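Local coordinates for voltage-sensor containing phosphatase (Ciona intestinalis, PDB 3V0D), which probably dephosphorylates membrane phosphoinositides under the control of a voltage sensor, through a PTEN-like phosphatase domain joined to a C2 domain, at residues A[218-226]-A[237-247]; A[302-311]-A[323-333]. The protein carries 1 engineered substitution. One frame throughout, in Å; residues are numbered along the deposited sequence. Where two conformers were deposited one is given.

Interaction 1. Residues A[218-226]-A[237-247]; sequences GNGSDLSMQ and CKFAEGYNCAL
At one end of the beta hairpin 223-229/232-238 in the PTEN-type C2 domain, Phe239 leaves the edge strand and lays its ring beneath the partner strand. Antiparallel pairing holds the open end of the hairpin: Met225 and Cys237 form a hydrogen-bonded pair, each N reaching the other's O over 2.8 Å, and Phe239 N adds a bond to Leu223 O (3.1 Å, 163° at the hydrogen). Phe239 CG lies beside the backbone N (chi1 -68°), which swings the ring under residues 223-225. Leu223 C stands over one face near the rim, Leu223 CB lies 3.7 Å from Phe239 CD2, and Met225 CB approaches Phe239 CE1 obliquely at 3.9 Å. Met225 then runs extended before bending at chi3 (73°), bringing its CE to 4.1 Å from Cys237 SG. Val207 and Cys258 of the five-stranded sheet also touch Phe239, which places the ring between the two sheets. Beyond the strand, Gly220 to Leu223 make a type I turn, overlapped by an Asx turn in which Asn219 OD1 accepts from both Ser221 N and Ser221 OG. One water bridges the segments, accepting from Ala240 N at 2.9 Å and lying 2.7 Å from Ser221 O.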
loop_
_atom_site.group_PDB
_atom_site.type_symbol
_atom_site.label_atom_id
_atom_site.label_comp_id
_atom_site.label_asym_id
_atom_site.label_seq_id
_atom_site.Cartn_x
_atom_site.Cartn_y
_atom_site.Cartn_z
ATOM N N GLY A 218 15.269 21.540 9.141
ATOM C CA GLY A 218 14.171 22.408 9.588
ATOM C C GLY A 218 13.835 23.543 8.645
ATOM O O GLY A 218 13.086 24.442 9.004
ATOM N N ASN A 219 14.369 23.494 7.418
ATOM C CA ASN A 219 14.149 24.565 6.457
ATOM C C ASN A 219 14.107 24.073 5.011
ATOM O O ASN A 219 14.222 24.873 4.076
ATOM C CB ASN A 219 15.223 25.648 6.618
ATOM C CG ASN A 219 16.611 25.099 6.405
ATOM O OD1 ASN A 219 16.776 23.991 5.889
ATOM N ND2 ASN A 219 17.619 25.860 6.789
ATOM N N GLY A 220 13.964 22.761 4.832
ATOM C CA GLY A 220 13.912 22.172 3.498
ATOM C C GLY A 220 15.259 21.928 2.845
ATOM O O GLY A 220 15.313 21.236 1.836
ATOM N N SER A 221 16.353 22.464 3.397
ATOM C CA SER A 221 17.624 22.439 2.704
ATOM C C SER A 221 18.203 21.040 2.559
ATOM O O SER A 221 19.031 20.820 1.673
ATOM C CB SER A 221 18.644 23.357 3.394
ATOM O OG SER A 221 18.976 22.888 4.698
ATOM N N ASP A 222 17.817 20.104 3.425
ATOM C CA ASP A 222 18.305 18.738 3.333
ATOM C C ASP A 222 17.489 17.868 2.368
ATOM O O ASP A 222 17.894 16.744 2.103
ATOM C CB ASP A 222 18.295 18.068 4.720
ATOM C CG ASP A 222 16.939 18.184 5.417
ATOM O OD1 ASP A 222 16.544 19.325 5.722
ATOM O OD2 ASP A 222 16.270 17.147 5.635
ATOM N N LEU A 223 16.349 18.357 1.888
ATOM C CA LEU A 223 15.374 17.499 1.231
ATOM C C LEU A 223 15.533 17.418 -0.281
ATOM O O LEU A 223 15.924 18.387 -0.954
ATOM C CB LEU A 223 13.949 17.970 1.563
ATOM C CG LEU A 223 13.529 17.868 3.036
ATOM C CD1 LEU A 223 12.142 18.458 3.223
ATOM C CD2 LEU A 223 13.589 16.433 3.555
ATOM N N SER A 224 15.126 16.270 -0.794
ATOM C CA SER A 224 14.941 16.075 -2.225
ATOM C C SER A 224 13.653 15.279 -2.406
ATOM O O SER A 224 13.175 14.619 -1.481
ATOM C CB SER A 224 16.146 15.385 -2.867
ATOM O OG SER A 224 16.464 14.205 -2.183
ATOM N N MET A 225 13.104 15.335 -3.617
ATOM C CA MET A 225 11.830 14.681 -3.917
ATOM C C MET A 225 11.975 13.935 -5.230
ATOM O O MET A 225 12.397 14.520 -6.228
ATOM C CB MET A 225 10.706 15.713 -4.023
ATOM C CG MET A 225 9.339 15.098 -4.258
ATOM S SD MET A 225 8.034 16.311 -4.472
ATOM C CE MET A 225 8.423 16.910 -6.114
ATOM N N GLN A 226 11.615 12.660 -5.218
ATOM C CA GLN A 226 11.648 11.816 -6.402
ATOM C C GLN A 226 10.228 11.425 -6.757
ATOM O O GLN A 226 9.456 10.977 -5.900
ATOM C CB GLN A 226 12.454 10.558 -6.089
ATOM C CG GLN A 226 12.655 9.648 -7.289
ATOM C CD GLN A 226 13.251 8.331 -6.884
ATOM O OE1 GLN A 226 12.730 7.646 -6.001
ATOM N NE2 GLN A 226 14.343 7.932 -7.548
ATOM N N CYS A 237 14.001 16.267 -7.798
ATOM C CA CYS A 237 14.177 17.662 -7.393
ATOM C C CYS A 237 15.058 17.702 -6.155
ATOM O O CYS A 237 14.809 16.973 -5.204
ATOM C CB CYS A 237 12.840 18.292 -7.014
ATOM S SG CYS A 237 11.588 18.246 -8.339
ATOM N N LYS A 238 16.071 18.561 -6.159
ATOM C CA LYS A 238 16.958 18.716 -4.994
ATOM C C LYS A 238 16.801 20.155 -4.538
ATOM O O LYS A 238 17.133 21.092 -5.264
ATOM C CB LYS A 238 18.415 18.361 -5.324
ATOM C CG LYS A 238 18.563 17.013 -6.012
ATOM C CD LYS A 238 20.006 16.678 -6.293
ATOM C CE LYS A 238 20.110 15.374 -7.042
ATOM N NZ LYS A 238 21.507 14.926 -7.225
ATOM N N PHE A 239 16.234 20.322 -3.350
ATOM C CA PHE A 239 15.677 21.626 -2.974
ATOM C C PHE A 239 16.729 22.714 -2.769
ATOM O O PHE A 239 16.571 23.816 -3.290
ATOM C CB PHE A 239 14.835 21.485 -1.698
ATOM C CG PHE A 239 13.549 20.682 -1.838
ATOM C CD1 PHE A 239 13.154 20.049 -3.031
ATOM C CD2 PHE A 239 12.728 20.569 -0.715
ATOM C CE1 PHE A 239 11.957 19.329 -3.082
ATOM C CE2 PHE A 239 11.563 19.839 -0.752
ATOM C CZ PHE A 239 11.171 19.220 -1.937
ATOM N N ALA A 240 17.776 22.435 -1.995
ATOM C CA ALA A 240 18.752 23.494 -1.673
ATOM C C ALA A 240 19.391 24.053 -2.936
ATOM O O ALA A 240 19.645 25.258 -3.048
ATOM C CB ALA A 240 19.825 22.968 -0.734
ATOM N N GLU A 241 19.681 23.156 -3.869
ATOM C CA GLU A 241 20.465 23.492 -5.050
ATOM C C GLU A 241 19.625 24.037 -6.199
ATOM O O GLU A 241 20.174 24.562 -7.182
ATOM C CB GLU A 241 21.299 22.299 -5.524
ATOM C CG GLU A 241 22.220 21.728 -4.445
ATOM C CD GLU A 241 21.537 20.673 -3.522
ATOM O OE1 GLU A 241 20.276 20.491 -3.492
ATOM O OE2 GLU A 241 22.315 20.009 -2.794
ATOM N N GLY A 242 18.308 23.879 -6.126
ATOM C CA GLY A 242 17.464 24.308 -7.238
ATOM C C GLY A 242 17.528 23.367 -8.427
ATOM O O GLY A 242 17.251 23.769 -9.534
ATOM N N TYR A 243 17.819 22.086 -8.180
ATOM C CA TYR A 243 17.856 21.090 -9.249
ATOM C C TYR A 243 16.406 20.723 -9.567
ATOM O O TYR A 243 15.702 20.126 -8.735
ATOM C CB TYR A 243 18.652 19.920 -8.704
ATOM C CG TYR A 243 18.916 18.709 -9.570
ATOM C CD1 TYR A 243 17.886 17.841 -9.963
ATOM C CD2 TYR A 243 20.212 18.342 -9.867
ATOM C CE1 TYR A 243 18.158 16.668 -10.674
ATOM C CE2 TYR A 243 20.487 17.192 -10.572
ATOM C CZ TYR A 243 19.458 16.350 -10.962
ATOM O OH TYR A 243 19.777 15.203 -11.667
ATOM N N ASN A 244 15.946 21.138 -10.752
ATOM C CA ASN A 244 14.540 21.013 -11.165
ATOM C C ASN A 244 13.556 21.632 -10.175
ATOM O O ASN A 244 12.409 21.181 -10.089
ATOM C CB ASN A 244 14.132 19.557 -11.442
ATOM C CG ASN A 244 14.777 18.982 -12.659
ATOM O OD1 ASN A 244 14.904 19.652 -13.702
ATOM N ND2 ASN A 244 15.160 17.712 -12.563
ATOM N N CYS A 245 13.940 22.708 -9.478
ATOM C CA CYS A 245 13.013 23.289 -8.511
ATOM C C CYS A 245 13.521 24.643 -8.040
ATOM O O CYS A 245 14.614 25.072 -8.394
ATOM C CB CYS A 245 12.798 22.342 -7.299
ATOM S SG CYS A 245 14.265 22.135 -6.294
ATOM N N ALA A 246 12.702 25.300 -7.227
ATOM C CA ALA A 246 13.076 26.546 -6.557
ATOM C C ALA A 246 12.433 26.572 -5.182
ATOM O O ALA A 246 11.208 26.597 -5.057
ATOM C CB ALA A 246 12.657 27.755 -7.371
ATOM N N LEU A 247 13.257 26.562 -4.143
ATOM C CA LEU A 247 12.801 26.481 -2.765
ATOM C C LEU A 247 12.614 27.834 -2.115
ATOM O O LEU A 247 13.468 28.709 -2.255
ATOM C CB LEU A 247 13.879 25.735 -1.975
ATOM C CG LEU A 247 13.720 25.622 -0.453
ATOM C CD1 LEU A 247 12.522 24.784 -0.110
ATOM C CD2 LEU A 247 14.983 25.055 0.187
HETATM O O HOH W 1 18.246 19.859 -0.759
#

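Interaction 2. Residues A[302-311]-A[323-333]; sequences DHVTLKREEI and YRDNFTVKLTF
The Arg308 guanidinium lies with one face against the backbone of Asp325, whose CA sits 3.5 Å above the plane and toward the rim. A carbonyl oxygen and, in one conformer of Glu309, a carboxylate oxygen meet its edge: NH1 donates to Tyr323 O (2.9 Å, 168° at the hydrogen), while NE and NH2 both grip Glu309 OE1 side-on in a salt bridge. A bend at chi3 (66°) turns the otherwise extended arginine chain into this position, and the Tyr323 O bond and Asp325 CA packing should restrain the group's rotation; Trp320 adds a cation-pi contact. Tyr323 CD2 stands over the centre of one face of the Phe327 ring, and Ile311 CD1 reaches that ring obliquely, 3.8 Å from CE2, while also touching Val329 CG2. The Phe333 ring passes obliquely by His303 and Val304, with CE1 3.9 Å from Val304 CG1. Between these groups the strands pair antiparallel: Val304 with Leu331 and Leu306 with Val329 are hydrogen-bonded pairs, the straightest bond being Leu306 N to Val329 O (2.8 Å, 170°). On the face that carries His303, Thr305 and Lys330, Lys330 CG packs 3.4 Å from Thr305 OG1. Strand 303-307 is an outermost strand of its five-stranded sheet; strand 328-335 pairs on its other edge with strand 202-210, while Leu306 and Val329 touch Phe292, and Leu331 touches Phe294, in the opposing sheet.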
loop_
_atom_site.group_PDB
_atom_site.type_symbol
_atom_site.label_atom_id
_atom_site.label_comp_id
_atom_site.label_asym_id
_atom_site.label_seq_id
_atom_site.Cartn_x
_atom_site.Cartn_y
_atom_site.Cartn_z
ATOM N N ASP A 302 -6.954 21.110 -8.101
ATOM C CA ASP A 302 -5.583 21.389 -8.549
ATOM C C ASP A 302 -4.507 20.948 -7.555
ATOM O O ASP A 302 -3.348 21.352 -7.687
ATOM C CB ASP A 302 -5.409 22.877 -8.885
ATOM C CG ASP A 302 -5.413 23.772 -7.650
ATOM O OD1 ASP A 302 -5.659 23.294 -6.522
ATOM O OD2 ASP A 302 -5.175 24.988 -7.810
ATOM N N HIS A 303 -4.874 20.133 -6.564
ATOM C CA HIS A 303 -3.888 19.727 -5.558
ATOM C C HIS A 303 -4.343 18.492 -4.810
ATOM O O HIS A 303 -5.527 18.109 -4.867
ATOM C CB HIS A 303 -3.644 20.859 -4.540
ATOM C CG HIS A 303 -4.843 21.176 -3.716
ATOM N ND1 HIS A 303 -5.037 20.722 -2.427
ATOM C CD2 HIS A 303 -5.945 21.885 -4.032
ATOM C CE1 HIS A 303 -6.202 21.160 -1.980
ATOM N NE2 HIS A 303 -6.770 21.870 -2.936
ATOM N N VAL A 304 -3.406 17.880 -4.096
ATOM C CA VAL A 304 -3.725 16.880 -3.085
ATOM C C VAL A 304 -2.925 17.240 -1.847
ATOM O O VAL A 304 -1.705 17.493 -1.917
ATOM C CB VAL A 304 -3.487 15.421 -3.556
ATOM C CG1 VAL A 304 -2.037 15.149 -3.897
ATOM C CG2 VAL A 304 -4.028 14.436 -2.524
ATOM N N THR A 305 -3.617 17.288 -0.721
ATOM C CA THR A 305 -2.998 17.560 0.562
ATOM C C THR A 305 -3.138 16.337 1.432
ATOM O O THR A 305 -4.226 15.779 1.560
ATOM C CB THR A 305 -3.639 18.783 1.235
ATOM O OG1 THR A 305 -3.466 19.910 0.379
ATOM C CG2 THR A 305 -2.998 19.076 2.572
ATOM N N LEU A 306 -2.026 15.918 2.015
ATOM C CA LEU A 306 -1.993 14.768 2.897
ATOM C C LEU A 306 -1.584 15.198 4.299
ATOM O O LEU A 306 -0.563 15.877 4.493
ATOM C CB LEU A 306 -1.038 13.702 2.358
ATOM C CG LEU A 306 -1.401 13.207 0.963
ATOM C CD1 LEU A 306 -0.417 12.140 0.553
ATOM C CD2 LEU A 306 -2.797 12.620 0.951
ATOM N N LYS A 307 -2.404 14.818 5.273
ATOM C CA LYS A 307 -2.030 15.055 6.656
ATOM C C LYS A 307 -1.061 13.984 7.160
ATOM O O LYS A 307 -0.770 13.009 6.470
ATOM C CB LYS A 307 -3.275 15.155 7.546
ATOM C CG LYS A 307 -4.339 16.102 7.033
ATOM C CD LYS A 307 -5.507 16.143 8.018
ATOM C CE LYS A 307 -6.870 16.137 7.353
ATOM N NZ LYS A 307 -7.924 15.821 8.355
ATOM N N ARG A 308 -0.528 14.185 8.361
ATOM C CA ARG A 308 0.515 13.306 8.891
ATOM C C ARG A 308 0.123 11.829 8.795
ATOM O O ARG A 308 0.903 10.992 8.352
ATOM C CB ARG A 308 0.821 13.684 10.348
ATOM C CG ARG A 308 1.844 12.793 11.014
ATOM C CD ARG A 308 2.153 13.246 12.429
ATOM N NE ARG A 308 0.985 13.079 13.288
ATOM C CZ ARG A 308 0.914 13.496 14.548
ATOM N NH1 ARG A 308 1.967 14.095 15.128
ATOM N NH2 ARG A 308 -0.204 13.291 15.240
ATOM N N GLU A 309 -1.098 11.523 9.209
ATOM C CA GLU A 309 -1.585 10.143 9.245
ATOM C C GLU A 309 -1.753 9.533 7.859
ATOM O O GLU A 309 -1.922 8.327 7.736
ATOM C CB GLU A 309 -2.952 10.154 9.939
ATOM C CG GLU A 309 -2.938 10.541 11.416
ATOM C CD GLU A 309 -2.473 11.978 11.756
ATOM O OE1 GLU A 309 -1.757 12.072 12.804
ATOM O OE2 GLU A 309 -2.836 12.977 11.035
ATOM N N GLU A 310 -1.749 10.389 6.846
ATOM C CA GLU A 310 -1.946 9.983 5.450
ATOM C C GLU A 310 -0.665 9.826 4.664
ATOM O O GLU A 310 -0.713 9.553 3.472
ATOM C CB GLU A 310 -2.817 11.006 4.731
ATOM C CG GLU A 310 -4.274 11.038 5.138
ATOM C CD GLU A 310 -4.972 12.167 4.436
ATOM O OE1 GLU A 310 -5.754 11.896 3.503
ATOM O OE2 GLU A 310 -4.710 13.336 4.788
ATOM N N ILE A 311 0.484 9.980 5.323
ATOM C CA ILE A 311 1.787 9.889 4.656
ATOM C C ILE A 311 2.523 8.655 5.192
ATOM O O ILE A 311 2.455 8.374 6.392
ATOM C CB ILE A 311 2.604 11.178 4.919
ATOM C CG1 ILE A 311 1.847 12.399 4.412
ATOM C CG2 ILE A 311 4.002 11.094 4.263
ATOM C CD1 ILE A 311 2.382 13.753 4.925
ATOM N N TYR A 323 7.483 14.479 13.272
ATOM C CA TYR A 323 6.359 14.924 12.461
ATOM C C TYR A 323 5.243 15.301 13.415
ATOM O O TYR A 323 4.587 14.430 13.970
ATOM C CB TYR A 323 5.908 13.816 11.476
ATOM C CG TYR A 323 7.040 13.302 10.627
ATOM C CD1 TYR A 323 7.600 12.067 10.891
ATOM C CD2 TYR A 323 7.582 14.074 9.593
ATOM C CE1 TYR A 323 8.667 11.593 10.127
ATOM C CE2 TYR A 323 8.648 13.606 8.815
ATOM C CZ TYR A 323 9.194 12.385 9.110
ATOM O OH TYR A 323 10.247 11.950 8.352
ATOM N N ARG A 324 5.073 16.600 13.617
ATOM C CA ARG A 324 4.087 17.120 14.557
ATOM C C ARG A 324 2.692 17.086 13.949
ATOM O O ARG A 324 2.514 16.737 12.773
ATOM C CB ARG A 324 4.515 18.516 15.009
ATOM C CG ARG A 324 5.788 18.482 15.848
ATOM C CD ARG A 324 6.331 19.881 16.146
ATOM N NE ARG A 324 7.020 20.446 14.983
ATOM C CZ ARG A 324 6.655 21.538 14.316
ATOM N NH1 ARG A 324 5.589 22.252 14.690
ATOM N NH2 ARG A 324 7.395 21.955 13.297
ATOM N N ASP A 325 1.681 17.390 14.762
ATOM C CA ASP A 325 0.305 17.103 14.312
ATOM C C ASP A 325 -0.141 17.918 13.099
ATOM O O ASP A 325 -1.050 17.496 12.382
ATOM C CB ASP A 325 -0.723 17.126 15.451
ATOM C CG ASP A 325 -0.814 18.456 16.144
ATOM O OD1 ASP A 325 -0.391 19.492 15.605
ATOM O OD2 ASP A 325 -1.368 18.467 17.258
ATOM N N ASN A 326 0.534 19.039 12.842
ATOM C CA ASN A 326 0.237 19.890 11.698
ATOM C C ASN A 326 1.200 19.673 10.514
ATOM O O ASN A 326 1.189 20.461 9.562
ATOM C CB ASN A 326 0.187 21.368 12.080
ATOM C CG ASN A 326 1.495 21.888 12.662
ATOM O OD1 ASN A 326 1.887 23.026 12.376
ATOM N ND2 ASN A 326 2.152 21.096 13.503
ATOM N N PHE A 327 1.989 18.603 10.568
ATOM C CA PHE A 327 2.830 18.232 9.422
ATOM C C PHE A 327 1.946 17.748 8.278
ATOM O O PHE A 327 1.155 16.823 8.437
ATOM C CB PHE A 327 3.787 17.132 9.838
ATOM C CG PHE A 327 4.711 16.701 8.722
ATOM C CD1 PHE A 327 5.863 17.435 8.460
ATOM C CD2 PHE A 327 4.453 15.561 7.947
ATOM C CE1 PHE A 327 6.718 17.051 7.428
ATOM C CE2 PHE A 327 5.313 15.172 6.931
ATOM C CZ PHE A 327 6.444 15.917 6.671
ATOM N N THR A 328 2.093 18.402 7.132
ATOM C CA THR A 328 1.325 18.055 5.922
ATOM C C THR A 328 2.202 18.222 4.701
ATOM O O THR A 328 3.160 19.012 4.720
ATOM C CB THR A 328 0.020 18.923 5.735
ATOM O OG1 THR A 328 0.360 20.250 5.325
ATOM C CG2 THR A 328 -0.841 18.956 6.981
ATOM N N VAL A 329 1.850 17.510 3.637
ATOM C CA VAL A 329 2.482 17.686 2.329
ATOM C C VAL A 329 1.368 17.911 1.319
ATOM O O VAL A 329 0.413 17.143 1.274
ATOM C CB VAL A 329 3.322 16.454 1.930
ATOM C CG1 VAL A 329 3.942 16.672 0.533
ATOM C CG2 VAL A 329 4.439 16.200 2.974
ATOM N N LYS A 330 1.504 18.975 0.524
ATOM C CA LYS A 330 0.559 19.321 -0.541
ATOM C C LYS A 330 1.306 19.331 -1.878
ATOM O O LYS A 330 2.313 20.039 -2.005
ATOM C CB LYS A 330 -0.078 20.680 -0.280
ATOM C CG LYS A 330 -0.937 21.156 -1.431
ATOM C CD LYS A 330 -1.620 22.464 -1.150
ATOM C CE LYS A 330 -0.667 23.614 -1.228
ATOM N NZ LYS A 330 -1.446 24.879 -1.201
ATOM N N LEU A 331 0.795 18.587 -2.861
ATOM C CA LEU A 331 1.240 18.736 -4.235
ATOM C C LEU A 331 0.268 19.605 -4.988
ATOM O O LEU A 331 -0.959 19.408 -4.884
ATOM C CB LEU A 331 1.330 17.392 -4.962
ATOM C CG LEU A 331 2.258 16.359 -4.336
ATOM C CD1 LEU A 331 2.207 15.066 -5.135
ATOM C CD2 LEU A 331 3.680 16.890 -4.271
ATOM N N THR A 332 0.797 20.565 -5.732
ATOM C CA THR A 332 0.016 21.379 -6.659
ATOM C C THR A 332 0.246 20.838 -8.065
ATOM O O THR A 332 1.371 20.474 -8.418
ATOM C CB THR A 332 0.464 22.847 -6.545
ATOM O OG1 THR A 332 0.273 23.266 -5.188
ATOM C CG2 THR A 332 -0.310 23.765 -7.486
ATOM N N PHE A 333 -0.819 20.837 -8.877
ATOM C CA PHE A 333 -0.787 20.261 -10.225
ATOM C C PHE A 333 -1.233 21.269 -11.274
ATOM O O PHE A 333 -2.077 22.135 -10.997
ATOM C CB PHE A 333 -1.794 19.102 -10.337
ATOM C CG PHE A 333 -1.552 17.974 -9.374
ATOM C CD1 PHE A 333 -2.428 17.735 -8.332
ATOM C CD2 PHE A 333 -0.453 17.127 -9.527
ATOM C CE1 PHE A 333 -2.224 16.676 -7.459
ATOM C CE2 PHE A 333 -0.235 16.063 -8.657
ATOM C CZ PHE A 333 -1.123 15.847 -7.612
HETATM O O HOH W 2 -1.266 16.820 9.734
HETATM O O HOH W 3 -2.893 15.348 12.559
#

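In the fold
Both interactions lie in the C2 domain, their centres about 17 Å apart, and both involve an outermost strand: 232-238 in the four-stranded sheet for interaction 1, 303-307 in the five-stranded sheet for interaction 2. Both are partly buried, with apolar side chains inward and polar ones toward the surface; Val207 of strand 202-210 touches Met225 and Phe239 from one contact and Val329 from the other. Interaction 1 pairs its strands only briefly and then relies on a buried phenylalanine and a bridging water, whereas interaction 2 carries the pairing from His303 to Leu306 and finishes in a charged, arginine-centred junction. Nearby in the chain, Glu310 O accepts a hydrogen bond from Arg180 of helix 176-191.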